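Local coordinates for protein GCN5-related N-acetyltransferase (Anabaena variabilis, PDB 2OZG) that binds coenzyme A and probably transfers acetyl groups to amines, with aminoglycosides as possible substrates, as a member of the GCN5-related N-acetyltransferase family, at residues 187-190 against 191-194. Residues are numbered along the deposited sequence; the frame is centred on the assembly and turned at random.
Sequences AIWQ and GLNR
Q190 and R194 meet at the C-terminal end of the short helix 186-192, in the second of the chain's two GNAT (GCN5-related acetyltransferase) family regions. R194 CB lies 3.4 Å from Q190 O, and from there the side chain folds back over the last turn. It is extended through chi2 but bends at chi3 (-66°), which brings the guanidinium beside the helix, with NH2 of R194 4.0 Å from Q190 CB. Q190 O and G191 CA both lie over one face of the guanidinium, well off its centre.

G191 also opens the regular i to i+4 ladder, its N bonding to A187 O (2.9 Å). L192 N follows to I188 O, and N193 N to W189 O (3.1 Å). At the end the pattern tightens: N193 N also makes a weak bond to Q190 O, and R194 N bonds back to G191 O. R232 NH1 takes both L192 O, from the end of the helix, and R194 O, from the chain that follows.

On another side of the helix, L192 meets W189. CG of W189 lies anti to its carbonyl carbon (chi1 -75°), and the indole reaches out so that CE3, on the six-membered ring, comes 4.0 Å from L192 CD1. The methyl approaches the ring obliquely. R184 makes a cation-pi contact with the indole and Y171 meets it edge-to-face, so this aromatic joins the helix to the neighbouring helix 165-177. The leucine also lies against the backbone one turn back: L192 CB is 3.4 Å from W189 O, and L192 CG sits 3.5 Å from I188 O.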
loop_
_atom_site.group_PDB
_atom_site.type_symbol
_atom_site.label_atom_id
_atom_site.label_comp_id
_atom_site.label_asym_id
_atom_site.label_seq_id
_atom_site.Cartn_x
_atom_site.Cartn_y
_atom_site.Cartn_z
ATOM N N ALA A 187 34.360 -1.062 18.332
ATOM C CA ALA A 187 33.211 -0.236 17.980
ATOM C C ALA A 187 32.057 -1.044 17.447
ATOM O O ALA A 187 30.884 -0.630 17.566
ATOM C CB ALA A 187 33.637 0.798 16.902
ATOM N N ILE A 188 32.379 -2.169 16.816
ATOM C CA ILE A 188 31.353 -3.035 16.230
ATOM C C ILE A 188 30.554 -3.666 17.373
ATOM O O ILE A 188 29.327 -3.705 17.375
ATOM C CB ILE A 188 31.941 -4.175 15.373
ATOM C CG1 ILE A 188 32.970 -3.697 14.325
ATOM C CG2 ILE A 188 30.864 -4.972 14.731
ATOM C CD1 ILE A 188 32.501 -2.865 13.243
ATOM N N TRP A 189 31.278 -4.184 18.348
ATOM C CA TRP A 189 30.668 -4.745 19.525
ATOM C C TRP A 189 29.846 -3.674 20.263
ATOM O O TRP A 189 28.787 -3.967 20.779
ATOM C CB TRP A 189 31.734 -5.312 20.449
ATOM C CG TRP A 189 32.304 -6.595 19.986
ATOM C CD1 TRP A 189 33.556 -6.813 19.523
ATOM C CD2 TRP A 189 31.647 -7.861 19.993
ATOM N NE1 TRP A 189 33.722 -8.140 19.224
ATOM C CE2 TRP A 189 32.566 -8.808 19.511
ATOM C CE3 TRP A 189 30.367 -8.288 20.365
ATOM C CZ2 TRP A 189 32.260 -10.163 19.421
ATOM C CZ3 TRP A 189 30.048 -9.634 20.233
ATOM C CH2 TRP A 189 30.996 -10.553 19.762
ATOM N N GLN A 190 30.396 -2.462 20.373
ATOM C CA GLN A 190 29.683 -1.323 20.956
ATOM C C GLN A 190 28.338 -1.074 20.303
ATOM O O GLN A 190 27.321 -0.855 20.976
ATOM C CB GLN A 190 30.512 -0.053 20.787
ATOM C CG GLN A 190 31.691 0.083 21.730
ATOM C CD GLN A 190 31.313 0.412 23.121
ATOM O OE1 GLN A 190 30.175 0.771 23.419
ATOM N NE2 GLN A 190 32.288 0.325 24.002
ATOM N N GLY A 191 28.339 -1.055 18.983
ATOM C CA GLY A 191 27.111 -0.823 18.237
ATOM C C GLY A 191 26.101 -1.883 18.516
ATOM O O GLY A 191 24.935 -1.575 18.654
ATOM N N LEU A 192 26.549 -3.132 18.633
ATOM C CA LEU A 192 25.656 -4.259 18.933
ATOM C C LEU A 192 25.030 -4.194 20.297
ATOM O O LEU A 192 23.937 -4.648 20.511
ATOM C CB LEU A 192 26.418 -5.576 18.858
ATOM C CG LEU A 192 26.757 -6.086 17.457
ATOM C CD1 LEU A 192 27.758 -7.212 17.540
ATOM C CD2 LEU A 192 25.518 -6.515 16.713
ATOM N N ASN A 193 25.765 -3.661 21.241
ATOM C CA ASN A 193 25.270 -3.511 22.600
ATOM C C ASN A 193 24.429 -2.217 22.767
ATOM O O ASN A 193 23.881 -1.942 23.830
ATOM C CB ASN A 193 26.485 -3.544 23.520
ATOM C CG ASN A 193 26.126 -3.736 24.942
ATOM O OD1 ASN A 193 25.481 -4.709 25.316
ATOM N ND2 ASN A 193 26.544 -2.804 25.768
ATOM N N ARG A 194 24.293 -1.433 21.707
ATOM C CA ARG A 194 23.618 -0.155 21.805
ATOM C C ARG A 194 22.189 -0.220 21.330
ATOM O O ARG A 194 21.900 -0.730 20.230
ATOM C CB ARG A 194 24.374 0.844 20.945
ATOM C CG ARG A 194 23.870 2.295 20.946
ATOM C CD ARG A 194 24.749 3.067 19.923
ATOM N NE ARG A 194 26.158 3.157 20.344
ATOM C CZ ARG A 194 27.211 3.233 19.519
ATOM N NH1 ARG A 194 27.058 3.182 18.195
ATOM N NH2 ARG A 194 28.429 3.329 20.033
#